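Local atomic coordinates of aspartokinase 1, chloroplastic (Arabidopsis thaliana, PDB entry 2CDQ), a protein that catalyses the ATP-dependent phosphorylation of L-aspartate to 4-phospho-L-aspartate, the first step in making lysine, threonine, methionine and isoleucine. Residues Glu121-Leu125 against Tyr142-Phe146; Leu75-Lys79 against Ile91-Ser95; Pro59-Leu63 against Val209-Gly214. All coordinates share one frame. Residues are numbered along the deposited sequence.

Contact 1: residues Glu121-Leu125 against Tyr142-Phe146; sequences ELEQL and YLVSF
Nearly antiparallel helical turns can be joined by one polar bond beside an apolar seam, as in Glu121-Leu125 against Tyr142-Phe146. Both segments are helical throughout; their short axes approach to 10.6 Å with a signed crossing angle of -155°, and the nearest CA atoms, of Leu122 and Phe146, are 7.3 Å apart. At this spacing the backbones do not meet; side chains bridge the gap, in places reaching the opposite main chain, and bury 332 Å².

The polar element is a single hydrogen bond: Tyr142 OH donates to Glu121 OE1 at 2.7 Å, with Tyr142 chi1 t and Glu121 chi1 at -100°, between wells. Phe146 CZ lies 3.4 Å from the same Glu121 OE1.

Apolar packing does the rest. Phe146 (chi1 m) turns one ring face to Leu122 CA. Leu125 (chi1 t, chi2 p) places CD1 3.6 Å from Tyr142 CD2, and CD2 4.0 Å from Leu143 CG and 4.2 Å from Phe146 CE2. Leu122 CD1 meets Leu143 CD2 at 3.9 Å.

The parent helices, 113-132 and 137-161, follow one another as an antiparallel helical hairpin of the amino acid kinase domain; Leu73 of helix 69-80 touches Leu122 and Leu143, and strand 225-227 backs Tyr142.

Contact 2: residues Leu75-Lys79 against Ile91-Ser95; sequences LAGEK and IEELS
This is a close helix-to-helix-start contact in the helical part of the amino acid kinase domain: one turn of helix 69-80, Leu75-Lys79, meets the opening turn of helix 92-108, carried by Ile91-Ser95, after an intervening segment that is mostly loop. It illustrates how a small residue lets two backbones come close while a salt bridge ties the outer margin.

Leu75-Lys79 is helical throughout, with Lys79 N bonded to Leu75 O at 3.1 Å. Ile91 occupies the N-cap position, its psi of 121° still extended, and the helix follows from Glu92, with Ser95 N reaching back to Ile91 O at 3.0 Å. The nearest CA atoms, those of Ala76 and Glu93, are only 5.4 Å apart, a spacing that the methyl of Ala76 permits. Ala76 CB sits 3.9 Å from Glu93 CB and 4.1 Å from Ile91 CG2, and Ile91 CD1, reached through an m,t rotamer, lies 3.7 Å from Ala76 O.

Glu93 is the central residue. With chi1 m and chi2 p it folds across Leu75, CG lying 3.7 Å from Leu75 CB, and presents OE2 to Lys79 NZ at 3.2 Å in a hydrogen-bonded salt bridge. Lys79, extended beyond an m chi1, brings its CD within 4.3 Å of Ile91 CG2 on the way. The contact buries 301 Å².

Helix 113-132 closes the inner side, where Leu126 touches both Ala76 and Leu94 and Leu122 also meets Leu94; Glu78 forms a salt bridge with Arg140 of helix 137-161.

Contact 3: residues Pro59-Leu63 against Val209-Gly214; sequences PVIVL and VPIVTG
Parallel strands distant in sequence commonly form the core of an alpha/beta domain, and Pro59-Leu63 beside Val209-Gly214, in the central sheet of the amino acid kinase domain, shows how their side chains interlock. Both are extended beta strands, up to Thr213 in the second; their axes lie 4.7 Å apart at 23°, with Ile61 level with Ile211, Val62 with Val212 and Leu63 with Thr213. Three backbone hydrogen bonds set this register: Ile61 N to Pro210 O (2.8 Å), Val212 N to Ile61 O (2.7 Å) and Leu63 N to Val212 O (3.0 Å).

Shape completes the fit. Ile61 and Ile211 share the m,m rotamer and point to the same face, so that Ile211 CD1 slides under Ile61 to lie 3.6 Å from its CB. Leu63 CD1 rests 3.8 Å from Ile211 CG2, and Val209 CG1 fills the other end of the row, 3.8 Å from Ile61 CG1. On the reverse face Val60 straddles two partners: CG2 is 3.7 Å from Pro210 CG, CG1 4.0 Å from Val212 CG2. Past the last bridge, Gly214 CA comes within 3.9 Å of Val62 CG1; a CB here would press on Leu63 O. The interface buries 464 Å².

Strand 29-33 pairs with the far edge of 59-63. Helix 137-161 packs on Ile211 and Leu63, helix 232-244 on the opposite face over Val60 and Val62, and Thr213 touches substrate-binding Glu148.

Contact 3 joins the sheet across 145 intervening residues, and contacts 1 and 2 form in series inside that excursion. Contacts 1 and 2 have centres 11 Å apart and touch, Leu143 CD1 lying 3.6 Å from Gly77 CA, so they belong to one continuous cluster of packed helices. Contact 3 touches neither: its nearest atoms are about 6 Å from contact 1 and about 18 Å from contact 2. Glu148, which binds substrate, has its side chain about 7 Å from that of Phe146 and about 4 Å from that of Thr213; a bound lysine is about 7 Å from Gly214. The side chain of Leu75 lies about 11 Å from bound S-adenosylmethionine, an allosteric effector.

Contact 1: residues Glu121-Leu125 against Tyr142-Phe146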
loop_
_atom_site.group_PDB
_atom_site.type_symbol
_atom_site.label_atom_id
_atom_site.label_comp_id
_atom_site.label_asym_id
_atom_site.label_seq_id
_atom_site.Cartn_x
_atom_site.Cartn_y
_atom_site.Cartn_z
ATOM N N GLU A 121 -11.753 -37.934 -28.213
ATOM C CA GLU A 121 -10.492 -37.237 -27.990
ATOM C C GLU A 121 -10.272 -36.854 -26.526
ATOM O O GLU A 121 -9.219 -37.151 -25.961
ATOM C CB GLU A 121 -10.426 -35.981 -28.857
ATOM C CG GLU A 121 -9.614 -36.120 -30.131
ATOM C CD GLU A 121 -9.109 -34.770 -30.632
ATOM O OE1 GLU A 121 -8.466 -34.038 -29.839
ATOM O OE2 GLU A 121 -9.355 -34.441 -31.818
ATOM N N LEU A 122 -11.267 -36.198 -25.926
ATOM C CA LEU A 122 -11.197 -35.763 -24.528
ATOM C C LEU A 122 -10.845 -36.916 -23.592
ATOM O O LEU A 122 -9.939 -36.797 -22.766
ATOM C CB LEU A 122 -12.509 -35.092 -24.096
ATOM C CG LEU A 122 -12.693 -34.721 -22.619
ATOM C CD1 LEU A 122 -11.598 -33.784 -22.126
ATOM C CD2 LEU A 122 -14.057 -34.097 -22.398
ATOM N N GLU A 123 -11.561 -38.029 -23.737
ATOM C CA GLU A 123 -11.288 -39.237 -22.961
ATOM C C GLU A 123 -9.876 -39.775 -23.238
ATOM O O GLU A 123 -9.183 -40.225 -22.320
ATOM C CB GLU A 123 -12.347 -40.307 -23.252
ATOM C CG GLU A 123 -12.295 -41.513 -22.319
ATOM C CD GLU A 123 -13.572 -42.333 -22.334
ATOM O OE1 GLU A 123 -14.607 -41.844 -22.838
ATOM O OE2 GLU A 123 -13.542 -43.472 -21.823
ATOM N N GLN A 124 -9.455 -39.716 -24.500
ATOM C CA GLN A 124 -8.111 -40.133 -24.875
ATOM C C GLN A 124 -7.042 -39.258 -24.221
ATOM O O GLN A 124 -6.029 -39.776 -23.731
ATOM C CB GLN A 124 -7.943 -40.148 -26.399
ATOM C CG GLN A 124 -8.706 -41.266 -27.105
ATOM C CD GLN A 124 -8.299 -42.651 -26.626
ATOM O OE1 GLN A 124 -9.060 -43.332 -25.935
ATOM N NE2 GLN A 124 -7.089 -43.068 -26.982
ATOM N N LEU A 125 -7.273 -37.944 -24.200
ATOM C CA LEU A 125 -6.324 -37.004 -23.598
ATOM C C LEU A 125 -6.174 -37.245 -22.105
ATOM O O LEU A 125 -5.064 -37.212 -21.575
ATOM C CB LEU A 125 -6.740 -35.554 -23.854
ATOM C CG LEU A 125 -5.790 -34.488 -23.293
ATOM C CD1 LEU A 125 -4.580 -34.285 -24.189
ATOM C CD2 LEU A 125 -6.520 -33.183 -23.102
ATOM N N TYR A 142 -4.879 -27.047 -23.674
ATOM C CA TYR A 142 -5.488 -27.926 -24.666
ATOM C C TYR A 142 -6.765 -28.546 -24.103
ATOM O O TYR A 142 -7.808 -28.528 -24.754
ATOM C CB TYR A 142 -4.493 -29.005 -25.125
ATOM C CG TYR A 142 -5.010 -29.887 -26.245
ATOM C CD1 TYR A 142 -5.170 -29.386 -27.540
ATOM C CD2 TYR A 142 -5.334 -31.222 -26.009
ATOM C CE1 TYR A 142 -5.651 -30.193 -28.571
ATOM C CE2 TYR A 142 -5.812 -32.037 -27.028
ATOM C CZ TYR A 142 -5.970 -31.518 -28.306
ATOM O OH TYR A 142 -6.446 -32.327 -29.318
ATOM N N LEU A 143 -6.666 -29.060 -22.877
ATOM C CA LEU A 143 -7.782 -29.669 -22.162
ATOM C C LEU A 143 -9.008 -28.747 -22.151
ATOM O O LEU A 143 -10.075 -29.126 -22.650
ATOM C CB LEU A 143 -7.357 -30.016 -20.733
ATOM C CG LEU A 143 -7.937 -31.206 -19.957
ATOM C CD1 LEU A 143 -7.550 -31.089 -18.496
ATOM C CD2 LEU A 143 -9.444 -31.324 -20.063
ATOM N N VAL A 144 -8.857 -27.534 -21.618
ATOM C CA VAL A 144 -10.000 -26.621 -21.522
ATOM C C VAL A 144 -10.535 -26.156 -22.887
ATOM O O VAL A 144 -11.689 -25.732 -22.977
ATOM C CB VAL A 144 -9.770 -25.400 -20.561
ATOM C CG1 VAL A 144 -8.913 -25.780 -19.368
ATOM C CG2 VAL A 144 -9.175 -24.221 -21.286
ATOM N N SER A 145 -9.714 -26.253 -23.940
ATOM C CA SER A 145 -10.125 -25.813 -25.281
ATOM C C SER A 145 -11.319 -26.615 -25.802
ATOM O O SER A 145 -12.115 -26.112 -26.595
ATOM C CB SER A 145 -8.956 -25.855 -26.278
ATOM O OG SER A 145 -8.723 -27.159 -26.803
ATOM N N PHE A 146 -11.445 -27.852 -25.331
ATOM C CA PHE A 146 -12.576 -28.709 -25.675
ATOM C C PHE A 146 -13.908 -28.077 -25.315
ATOM O O PHE A 146 -14.896 -28.263 -26.016
ATOM C CB PHE A 146 -12.446 -30.057 -24.979
ATOM C CG PHE A 146 -11.501 -30.992 -25.662
ATOM C CD1 PHE A 146 -11.968 -31.909 -26.592
ATOM C CD2 PHE A 146 -10.142 -30.954 -25.382
ATOM C CE1 PHE A 146 -11.102 -32.777 -27.221
ATOM C CE2 PHE A 146 -9.269 -31.816 -26.015
ATOM C CZ PHE A 146 -9.748 -32.729 -26.936
#

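Contact 2: residues Leu75-Lys79 against Ile91-Ser95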
loop_
_atom_site.group_PDB
_atom_site.type_symbol
_atom_site.label_atom_id
_atom_site.label_comp_id
_atom_site.label_asym_id
_atom_site.label_seq_id
_atom_site.Cartn_x
_atom_site.Cartn_y
_atom_site.Cartn_z
ATOM N N LEU A 75 -11.070 -29.902 -13.507
ATOM C CA LEU A 75 -11.228 -30.854 -12.411
ATOM C C LEU A 75 -10.883 -32.270 -12.866
ATOM O O LEU A 75 -10.185 -32.994 -12.153
ATOM C CB LEU A 75 -12.637 -30.788 -11.806
ATOM C CG LEU A 75 -12.883 -29.711 -10.737
ATOM C CD1 LEU A 75 -14.364 -29.380 -10.617
ATOM C CD2 LEU A 75 -12.314 -30.103 -9.380
ATOM N N ALA A 76 -11.355 -32.639 -14.059
ATOM C CA ALA A 76 -11.039 -33.928 -14.686
ATOM C C ALA A 76 -9.532 -34.100 -14.892
ATOM O O ALA A 76 -8.997 -35.211 -14.750
ATOM C CB ALA A 76 -11.783 -34.078 -16.014
ATOM N N GLY A 77 -8.862 -32.994 -15.221
ATOM C CA GLY A 77 -7.411 -32.965 -15.369
ATOM C C GLY A 77 -6.704 -33.346 -14.086
ATOM O O GLY A 77 -5.950 -34.317 -14.060
ATOM N N GLU A 78 -6.964 -32.590 -13.020
ATOM C CA GLU A 78 -6.374 -32.867 -11.708
ATOM C C GLU A 78 -6.580 -34.313 -11.263
ATOM O O GLU A 78 -5.656 -34.932 -10.741
ATOM C CB GLU A 78 -6.923 -31.920 -10.634
ATOM C CG GLU A 78 -6.030 -30.728 -10.304
ATOM C CD GLU A 78 -6.593 -29.408 -10.817
ATOM O OE1 GLU A 78 -7.701 -29.013 -10.375
ATOM O OE2 GLU A 78 -5.919 -28.760 -11.648
ATOM N N LYS A 79 -7.786 -34.839 -11.472
ATOM C CA LYS A 79 -8.126 -36.194 -11.035
ATOM C C LYS A 79 -7.355 -37.242 -11.823
ATOM O O LYS A 79 -6.876 -38.231 -11.255
ATOM C CB LYS A 79 -9.636 -36.446 -11.121
ATOM C CG LYS A 79 -10.398 -36.000 -9.876
ATOM C CD LYS A 79 -11.835 -36.510 -9.859
ATOM C CE LYS A 79 -12.634 -35.893 -8.709
ATOM N NZ LYS A 79 -14.055 -36.346 -8.694
ATOM N N ILE A 91 -13.803 -41.131 -14.562
ATOM C CA ILE A 91 -13.727 -39.823 -13.902
ATOM C C ILE A 91 -15.093 -39.138 -13.906
ATOM O O ILE A 91 -15.684 -38.909 -14.966
ATOM C CB ILE A 91 -12.655 -38.900 -14.529
ATOM C CG1 ILE A 91 -11.256 -39.493 -14.326
ATOM C CG2 ILE A 91 -12.732 -37.502 -13.918
ATOM C CD1 ILE A 91 -10.143 -38.758 -15.062
ATOM N N GLU A 92 -15.580 -38.838 -12.703
ATOM C CA GLU A 92 -16.874 -38.189 -12.480
ATOM C C GLU A 92 -17.151 -37.022 -13.419
ATOM O O GLU A 92 -18.207 -36.968 -14.055
ATOM C CB GLU A 92 -16.977 -37.718 -11.028
ATOM C CG GLU A 92 -17.953 -38.512 -10.175
ATOM C CD GLU A 92 -19.378 -37.997 -10.305
ATOM O OE1 GLU A 92 -19.841 -37.316 -9.364
ATOM O OE2 GLU A 92 -20.025 -38.255 -11.348
ATOM N N GLU A 93 -16.197 -36.100 -13.504
ATOM C CA GLU A 93 -16.323 -34.926 -14.362
ATOM C C GLU A 93 -16.397 -35.282 -15.847
ATOM O O GLU A 93 -17.130 -34.642 -16.601
ATOM C CB GLU A 93 -15.183 -33.940 -14.094
ATOM C CG GLU A 93 -15.421 -33.002 -12.910
ATOM C CD GLU A 93 -15.401 -33.699 -11.549
ATOM O OE1 GLU A 93 -16.018 -33.153 -10.606
ATOM O OE2 GLU A 93 -14.775 -34.778 -11.416
ATOM N N LEU A 94 -15.648 -36.304 -16.259
ATOM C CA LEU A 94 -15.694 -36.782 -17.639
ATOM C C LEU A 94 -17.065 -37.360 -17.999
ATOM O O LEU A 94 -17.576 -37.111 -19.095
ATOM C CB LEU A 94 -14.581 -37.799 -17.910
ATOM C CG LEU A 94 -14.592 -38.537 -19.251
ATOM C CD1 LEU A 94 -14.384 -37.591 -20.428
ATOM C CD2 LEU A 94 -13.541 -39.627 -19.243
ATOM N N SER A 95 -17.656 -38.120 -17.076
ATOM C CA SER A 95 -19.016 -38.650 -17.249
ATOM C C SER A 95 -20.055 -37.531 -17.371
ATOM O O SER A 95 -21.013 -37.642 -18.141
ATOM C CB SER A 95 -19.392 -39.584 -16.094
ATOM O OG SER A 95 -18.585 -40.747 -16.097
#

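Contact 3: residues Pro59-Leu63 against Val209-Gly214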
loop_
_atom_site.group_PDB
_atom_site.type_symbol
_atom_site.label_atom_id
_atom_site.label_comp_id
_atom_site.label_asym_id
_atom_site.label_seq_id
_atom_site.Cartn_x
_atom_site.Cartn_y
_atom_site.Cartn_z
ATOM N N PRO A 59 -24.855 -10.114 -36.439
ATOM C CA PRO A 59 -23.939 -10.248 -35.306
ATOM C C PRO A 59 -22.805 -11.253 -35.497
ATOM O O PRO A 59 -22.891 -12.143 -36.348
ATOM C CB PRO A 59 -24.861 -10.730 -34.186
ATOM C CG PRO A 59 -25.968 -11.494 -34.899
ATOM C CD PRO A 59 -25.953 -11.097 -36.367
ATOM N N VAL A 60 -21.746 -11.083 -34.707
ATOM C CA VAL A 60 -20.742 -12.126 -34.495
ATOM C C VAL A 60 -20.959 -12.661 -33.082
ATOM O O VAL A 60 -21.027 -11.888 -32.129
ATOM C CB VAL A 60 -19.290 -11.599 -34.658
ATOM C CG1 VAL A 60 -18.274 -12.581 -34.072
ATOM C CG2 VAL A 60 -18.973 -11.345 -36.122
ATOM N N ILE A 61 -21.085 -13.976 -32.950
ATOM C CA ILE A 61 -21.378 -14.573 -31.653
ATOM C C ILE A 61 -20.127 -15.171 -31.015
ATOM O O ILE A 61 -19.412 -15.961 -31.633
ATOM C CB ILE A 61 -22.511 -15.623 -31.754
ATOM C CG1 ILE A 61 -23.719 -15.053 -32.520
ATOM C CG2 ILE A 61 -22.910 -16.143 -30.365
ATOM C CD1 ILE A 61 -24.431 -13.855 -31.848
ATOM N N VAL A 62 -19.867 -14.758 -29.779
ATOM C CA VAL A 62 -18.760 -15.285 -28.995
ATOM C C VAL A 62 -19.339 -16.142 -27.885
ATOM O O VAL A 62 -20.088 -15.645 -27.036
ATOM C CB VAL A 62 -17.896 -14.152 -28.381
ATOM C CG1 VAL A 62 -16.780 -14.731 -27.522
ATOM C CG2 VAL A 62 -17.299 -13.289 -29.471
ATOM N N LEU A 63 -18.996 -17.426 -27.892
ATOM C CA LEU A 63 -19.505 -18.351 -26.882
ATOM C C LEU A 63 -18.444 -18.853 -25.922
ATOM O O LEU A 63 -17.330 -19.193 -26.324
ATOM C CB LEU A 63 -20.197 -19.557 -27.525
ATOM C CG LEU A 63 -21.495 -19.366 -28.298
ATOM C CD1 LEU A 63 -22.022 -20.727 -28.674
ATOM C CD2 LEU A 63 -22.525 -18.602 -27.485
ATOM N N VAL A 209 -23.717 -16.272 -39.898
ATOM C CA VAL A 209 -23.456 -15.745 -38.551
ATOM C C VAL A 209 -22.274 -16.488 -37.912
ATOM O O VAL A 209 -22.376 -17.685 -37.618
ATOM C CB VAL A 209 -24.709 -15.830 -37.635
ATOM C CG1 VAL A 209 -24.423 -15.206 -36.277
ATOM C CG2 VAL A 209 -25.916 -15.150 -38.290
ATOM N N PRO A 210 -21.143 -15.783 -37.716
ATOM C CA PRO A 210 -19.953 -16.399 -37.121
ATOM C C PRO A 210 -20.153 -16.757 -35.643
ATOM O O PRO A 210 -20.663 -15.941 -34.864
ATOM C CB PRO A 210 -18.873 -15.315 -37.280
ATOM C CG PRO A 210 -19.430 -14.347 -38.285
ATOM C CD PRO A 210 -20.902 -14.370 -38.052
ATOM N N ILE A 211 -19.771 -17.980 -35.278
ATOM C CA ILE A 211 -19.852 -18.452 -33.902
ATOM C C ILE A 211 -18.441 -18.803 -33.443
ATOM O O ILE A 211 -17.923 -19.866 -33.783
ATOM C CB ILE A 211 -20.788 -19.687 -33.769
ATOM C CG1 ILE A 211 -22.102 -19.488 -34.545
ATOM C CG2 ILE A 211 -21.055 -20.022 -32.298
ATOM C CD1 ILE A 211 -22.996 -18.342 -34.063
ATOM N N VAL A 212 -17.828 -17.899 -32.676
ATOM C CA VAL A 212 -16.412 -18.011 -32.305
ATOM C C VAL A 212 -16.191 -18.467 -30.852
ATOM O O VAL A 212 -16.858 -17.988 -29.926
ATOM C CB VAL A 212 -15.652 -16.675 -32.537
ATOM C CG1 VAL A 212 -14.149 -16.919 -32.625
ATOM C CG2 VAL A 212 -16.139 -15.984 -33.808
ATOM N N THR A 213 -15.244 -19.394 -30.677
ATOM C CA THR A 213 -14.775 -19.835 -29.362
ATOM C C THR A 213 -14.151 -18.651 -28.626
ATOM O O THR A 213 -13.464 -17.831 -29.240
ATOM C CB THR A 213 -13.706 -20.925 -29.489
ATOM O OG1 THR A 213 -12.589 -20.400 -30.210
ATOM C CG2 THR A 213 -14.250 -22.146 -30.216
ATOM N N GLY A 214 -14.360 -18.580 -27.316
ATOM C CA GLY A 214 -14.101 -17.348 -26.593
ATOM C C GLY A 214 -12.792 -17.259 -25.840
ATOM O O GLY A 214 -12.191 -16.188 -25.726
#